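Local coordinates for hydrogenase expression/formation protein (HypB) (Archaeoglobus fulgidus, PDB 2WSM), which probably binds and hydrolyses GTP as a metal-binding G3E-family maturation factor in the assembly of hydrogenase, dimerising in a GTP-dependent way, at residues 30-35 with 129-134; 58-63 with 109-114. All coordinates share one frame; numbering follows the deposited sequence.

Contact 1 (30-35 with 129-134); sequences TVAVNI and GENYRV
Glu-130 OE1 is gripped twice, by the side-chain amide of Asn-34 from across the contact and by the guanidinium of Arg-133 from its own segment. Asn-34 ND2 gives Glu-130 OE1 a hydrogen bond of 3.1 Å; the oxygen sits in the amide plane while the donor stands above the carboxylate plane, the two flat groups being turned 80° apart. Arg-133 NH1 makes a salt bridge of 2.8 Å to the same Glu-130 OE1, and Glu-130 CG lies 3.5 Å above the centre of the guanidinium. The other ends are also held: Glu-130 OE2 accepts from Leu-128 N and Asn-34 OD1 from Asn-116 ND2. Ala-32 O takes the N-H groups of both Asn-131 and Tyr-132. In return, chi1 of -56° sets Asn-131 CG anti to the carbonyl carbon, and from there Asn-131 OD1 accepts from Ala-32 N at 3.0 Å, straight at the hydrogen but from above the side-chain carbonyl plane. From Val-33 onward the strands pair in parallel, as neighbours in the P-loop NTPase sheet; Val-33 CG1 meets Val-134 CG2 at 3.7 Å. Asn-131 thus extends the pairing ahead of the second strand, and the guanidinium and amide would probably draw the carboxylate's negative charge onto OE1.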
loop_
_atom_site.group_PDB
_atom_site.type_symbol
_atom_site.label_atom_id
_atom_site.label_comp_id
_atom_site.label_asym_id
_atom_site.label_seq_id
_atom_site.Cartn_x
_atom_site.Cartn_y
_atom_site.Cartn_z
ATOM N N THR A 30 -27.422 5.041 -1.480
ATOM C CA THR A 30 -26.679 3.804 -1.293
ATOM C C THR A 30 -25.516 4.039 -0.338
ATOM O O THR A 30 -24.760 4.980 -0.509
ATOM C CB THR A 30 -26.119 3.279 -2.642
ATOM O OG1 THR A 30 -27.200 3.013 -3.542
ATOM C CG2 THR A 30 -25.314 1.996 -2.438
ATOM N N VAL A 31 -25.380 3.198 0.678
ATOM C CA VAL A 31 -24.225 3.297 1.566
ATOM C C VAL A 31 -23.173 2.287 1.130
ATOM O O VAL A 31 -23.464 1.102 1.010
ATOM C CB VAL A 31 -24.608 3.078 3.040
ATOM C CG1 VAL A 31 -23.358 2.950 3.912
ATOM C CG2 VAL A 31 -25.483 4.221 3.529
ATOM N N ALA A 32 -21.961 2.765 0.869
ATOM C CA ALA A 32 -20.888 1.906 0.374
ATOM C C ALA A 32 -19.788 1.686 1.409
ATOM O O ALA A 32 -19.319 2.627 2.064
ATOM C CB ALA A 32 -20.293 2.468 -0.914
ATOM N N VAL A 33 -19.376 0.430 1.533
ATOM C CA VAL A 33 -18.341 0.031 2.480
ATOM C C VAL A 33 -17.144 -0.548 1.733
ATOM O O VAL A 33 -17.270 -1.532 0.997
ATOM C CB VAL A 33 -18.866 -1.030 3.457
ATOM C CG1 VAL A 33 -17.799 -1.385 4.508
ATOM C CG2 VAL A 33 -20.147 -0.541 4.109
ATOM N N ASN A 34 -15.993 0.083 1.928
ATOM C CA ASN A 34 -14.738 -0.378 1.375
ATOM C C ASN A 34 -14.136 -1.388 2.350
ATOM O O ASN A 34 -13.678 -1.018 3.429
ATOM C CB ASN A 34 -13.809 0.833 1.187
ATOM C CG ASN A 34 -12.422 0.457 0.713
ATOM O OD1 ASN A 34 -12.156 -0.690 0.370
ATOM N ND2 ASN A 34 -11.526 1.441 0.681
ATOM N N ILE A 35 -14.154 -2.665 1.989
ATOM C CA ILE A 35 -13.688 -3.702 2.907
ATOM C C ILE A 35 -12.303 -4.183 2.548
ATOM O O ILE A 35 -12.107 -4.879 1.553
ATOM C CB ILE A 35 -14.646 -4.906 2.992
ATOM C CG1 ILE A 35 -16.022 -4.441 3.466
ATOM C CG2 ILE A 35 -14.068 -5.991 3.925
ATOM C CD1 ILE A 35 -17.119 -5.438 3.232
ATOM N N GLY A 129 -14.645 6.702 -2.798
ATOM C CA GLY A 129 -15.864 7.481 -2.723
ATOM C C GLY A 129 -16.802 6.858 -1.714
ATOM O O GLY A 129 -17.981 7.207 -1.637
ATOM N N GLU A 130 -16.259 5.933 -0.928
ATOM C CA GLU A 130 -17.035 5.159 0.034
ATOM C C GLU A 130 -17.472 5.938 1.283
ATOM O O GLU A 130 -16.874 6.946 1.648
ATOM C CB GLU A 130 -16.244 3.915 0.454
ATOM C CG GLU A 130 -15.057 4.195 1.346
ATOM C CD GLU A 130 -13.780 4.504 0.578
ATOM O OE1 GLU A 130 -12.690 4.264 1.128
ATOM O OE2 GLU A 130 -13.849 4.991 -0.565
ATOM N N ASN A 131 -18.525 5.448 1.924
ATOM C CA ASN A 131 -19.008 5.973 3.200
ATOM C C ASN A 131 -18.176 5.506 4.409
ATOM O O ASN A 131 -17.921 6.278 5.333
ATOM C CB ASN A 131 -20.476 5.574 3.420
ATOM C CG ASN A 131 -21.389 6.024 2.292
ATOM O OD1 ASN A 131 -21.221 5.626 1.134
ATOM N ND2 ASN A 131 -22.375 6.851 2.628
ATOM N N TYR A 132 -17.778 4.237 4.411
ATOM C CA TYR A 132 -17.032 3.666 5.529
ATOM C C TYR A 132 -15.925 2.715 5.091
ATOM O O TYR A 132 -16.019 2.057 4.061
ATOM C CB TYR A 132 -17.974 2.939 6.496
ATOM C CG TYR A 132 -19.039 3.846 7.046
ATOM C CD1 TYR A 132 -20.249 4.009 6.378
ATOM C CD2 TYR A 132 -18.830 4.562 8.218
ATOM C CE1 TYR A 132 -21.223 4.854 6.865
ATOM C CE2 TYR A 132 -19.798 5.413 8.718
ATOM C CZ TYR A 132 -20.993 5.555 8.033
ATOM O OH TYR A 132 -21.967 6.393 8.519
ATOM N N ARG A 133 -14.880 2.646 5.900
ATOM C CA ARG A 133 -13.762 1.760 5.645
ATOM C C ARG A 133 -13.710 0.689 6.726
ATOM O O ARG A 133 -13.727 0.987 7.921
ATOM C CB ARG A 133 -12.457 2.555 5.643
ATOM C CG ARG A 133 -12.178 3.321 4.354
ATOM C CD ARG A 133 -11.848 4.792 4.625
ATOM N NE ARG A 133 -13.078 5.585 4.599
ATOM C CZ ARG A 133 -13.410 6.433 3.628
ATOM N NH1 ARG A 133 -12.590 6.638 2.603
ATOM N NH2 ARG A 133 -14.557 7.093 3.694
ATOM N N VAL A 134 -13.655 -0.563 6.302
ATOM C CA VAL A 134 -13.440 -1.654 7.229
ATOM C C VAL A 134 -12.118 -2.333 6.882
ATOM O O VAL A 134 -11.787 -2.528 5.706
ATOM C CB VAL A 134 -14.614 -2.659 7.214
ATOM C CG1 VAL A 134 -14.337 -3.829 8.151
ATOM C CG2 VAL A 134 -15.907 -1.957 7.621
HETATM O O HOH W 1 -24.101 7.700 0.315
#

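Contact 2 (58-63 with 109-114); sequences VKIGAM and CDLLLI
A chi1 of -53° sets Asp-110 CG anti to its carbonyl carbon and turns it toward the Lys-59 main chain, while Lys-59 CG, anti to its own backbone N (chi1 -176°), lies 3.8 Å from Cys-109 CA. Asp-110 OD2 accepts from Lys-59 N at 3.1 Å, the donor standing above the carboxylate plane, and Val-58 CG1 packs against Asp-110 CB. An alanine in place of Asp-110 would probably leave Lys-59 N without this acceptor and open a gap beside Val-58 CG1, where OD2 lay at 3.8 Å. Lys-59 O receives Leu-111 N and, weakly, Asp-110 N. Beyond it, strands 60-64 and 111-118 run side by side in the parallel sheet of the P-loop NTPase fold, bonded through Gly-61 and Met-63. Gly-61 suits its place: a side chain would collide with Cys-109 SG, which lies 3.5 Å from Gly-61 CA, and would press on Leu-112 CD1. That methyl instead covers the Gly-61 carbonyl at 3.7 Å from Gly-61 O and meets Met-63 CG at 3.8 Å, while Leu-112 CD2 approaches Met-63 SD; on the face of Leu-112, Met-63 and Ile-114, helix 96-100 touches Met-63 and Ile-114. On the face of Ile-60 and Leu-113, Ile-60 CG2 meets Leu-113 CD1 at 3.9 Å, and helix 43-54 packs on both residues.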
loop_
_atom_site.group_PDB
_atom_site.type_symbol
_atom_site.label_atom_id
_atom_site.label_comp_id
_atom_site.label_asym_id
_atom_site.label_seq_id
_atom_site.Cartn_x
_atom_site.Cartn_y
_atom_site.Cartn_z
ATOM N N VAL A 58 -32.767 -5.963 3.504
ATOM C CA VAL A 58 -31.922 -4.924 2.921
ATOM C C VAL A 58 -31.390 -5.327 1.552
ATOM O O VAL A 58 -30.872 -6.426 1.386
ATOM C CB VAL A 58 -30.722 -4.618 3.841
ATOM C CG1 VAL A 58 -29.822 -3.561 3.224
ATOM C CG2 VAL A 58 -31.207 -4.180 5.216
ATOM N N LYS A 59 -31.507 -4.428 0.579
ATOM C CA LYS A 59 -31.014 -4.687 -0.771
ATOM C C LYS A 59 -29.503 -4.464 -0.865
ATOM O O LYS A 59 -29.021 -3.341 -0.732
ATOM C CB LYS A 59 -31.745 -3.812 -1.793
ATOM C CG LYS A 59 -31.366 -4.090 -3.239
ATOM C CD LYS A 59 -31.964 -5.408 -3.726
ATOM C CE LYS A 59 -31.854 -5.546 -5.243
ATOM N NZ LYS A 59 -30.447 -5.777 -5.685
ATOM N N ILE A 60 -28.765 -5.539 -1.113
ATOM C CA ILE A 60 -27.306 -5.504 -1.068
ATOM C C ILE A 60 -26.659 -5.755 -2.424
ATOM O O ILE A 60 -27.048 -6.673 -3.152
ATOM C CB ILE A 60 -26.770 -6.560 -0.080
ATOM C CG1 ILE A 60 -27.242 -6.248 1.337
ATOM C CG2 ILE A 60 -25.249 -6.639 -0.138
ATOM C CD1 ILE A 60 -27.041 -7.394 2.316
ATOM N N GLY A 61 -25.664 -4.933 -2.753
ATOM C CA GLY A 61 -24.819 -5.173 -3.904
ATOM C C GLY A 61 -23.427 -5.574 -3.439
ATOM O O GLY A 61 -22.996 -5.211 -2.342
ATOM N N ALA A 62 -22.719 -6.324 -4.275
ATOM C CA ALA A 62 -21.364 -6.744 -3.955
ATOM C C ALA A 62 -20.417 -6.538 -5.132
ATOM O O ALA A 62 -20.680 -6.990 -6.242
ATOM C CB ALA A 62 -21.356 -8.199 -3.516
ATOM N N MET A 63 -19.320 -5.841 -4.873
ATOM C CA MET A 63 -18.247 -5.685 -5.842
ATOM C C MET A 63 -17.006 -6.392 -5.312
ATOM O O MET A 63 -16.419 -5.976 -4.310
ATOM C CB MET A 63 -17.963 -4.204 -6.085
ATOM C CG MET A 63 -19.176 -3.445 -6.622
ATOM S SD MET A 63 -18.822 -1.748 -7.115
ATOM C CE MET A 63 -17.689 -2.033 -8.472
ATOM N N CYS A 109 -29.290 -0.527 -4.749
ATOM C CA CYS A 109 -28.961 -1.193 -3.490
ATOM C C CYS A 109 -28.912 -0.197 -2.332
ATOM O O CYS A 109 -28.479 0.940 -2.496
ATOM C CB CYS A 109 -27.631 -1.950 -3.596
ATOM S SG CYS A 109 -27.503 -3.134 -4.978
ATOM N N ASP A 110 -29.368 -0.627 -1.162
ATOM C CA ASP A 110 -29.235 0.177 0.045
ATOM C C ASP A 110 -27.788 0.148 0.504
ATOM O O ASP A 110 -27.245 1.143 0.975
ATOM C CB ASP A 110 -30.126 -0.377 1.162
ATOM C CG ASP A 110 -31.565 -0.542 0.726
ATOM O OD1 ASP A 110 -32.037 0.283 -0.086
ATOM O OD2 ASP A 110 -32.218 -1.500 1.193
ATOM N N LEU A 111 -27.167 -1.011 0.348
ATOM C CA LEU A 111 -25.835 -1.243 0.873
ATOM C C LEU A 111 -24.969 -1.888 -0.201
ATOM O O LEU A 111 -25.327 -2.931 -0.750
ATOM C CB LEU A 111 -25.927 -2.149 2.103
ATOM C CG LEU A 111 -24.629 -2.597 2.780
ATOM C CD1 LEU A 111 -23.955 -1.420 3.463
ATOM C CD2 LEU A 111 -24.918 -3.715 3.776
ATOM N N LEU A 112 -23.842 -1.251 -0.501
ATOM C CA LEU A 112 -22.881 -1.764 -1.464
ATOM C C LEU A 112 -21.584 -2.193 -0.780
ATOM O O LEU A 112 -20.800 -1.353 -0.311
ATOM C CB LEU A 112 -22.564 -0.704 -2.516
ATOM C CG LEU A 112 -21.545 -1.119 -3.578
ATOM C CD1 LEU A 112 -22.056 -2.303 -4.379
ATOM C CD2 LEU A 112 -21.243 0.049 -4.491
ATOM N N LEU A 113 -21.361 -3.500 -0.727
ATOM C CA LEU A 113 -20.166 -4.052 -0.098
ATOM C C LEU A 113 -19.024 -4.182 -1.105
ATOM O O LEU A 113 -19.110 -4.946 -2.066
ATOM C CB LEU A 113 -20.489 -5.394 0.556
ATOM C CG LEU A 113 -21.573 -5.253 1.630
ATOM C CD1 LEU A 113 -22.043 -6.607 2.164
ATOM C CD2 LEU A 113 -21.101 -4.356 2.759
ATOM N N ILE A 114 -17.964 -3.413 -0.886
ATOM C CA ILE A 114 -16.841 -3.381 -1.809
ATOM C C ILE A 114 -15.609 -4.069 -1.229
ATOM O O ILE A 114 -14.951 -3.560 -0.309
ATOM C CB ILE A 114 -16.480 -1.946 -2.216
ATOM C CG1 ILE A 114 -17.721 -1.211 -2.742
ATOM C CG2 ILE A 114 -15.372 -1.954 -3.257
ATOM C CD1 ILE A 114 -17.432 0.183 -3.286
#

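How the contacts relate
Both contacts are buried pairings of parallel strands in one sheet, where strand 111-118 lies between 60-64 and 31-37, and 132-138 follows on the far side of 31-37. Backbone bonds between Val-31, Val-33 and the 109-114 segment, with Thr-30 OG1 bonded to Cys-109 O, join the two contacts directly. Along the chain contact 2 is nested within the loop closed by contact 1. Each has a carboxamide or carboxylate side chain bonding to main-chain N-H where the pairing begins. Contact 1 differs in carrying a buried amide-carboxylate pair with a partly exposed guanidinium on one face, whereas contact 2, farther from the chain centre, relies mainly on aliphatic and sulfur-bearing side chains.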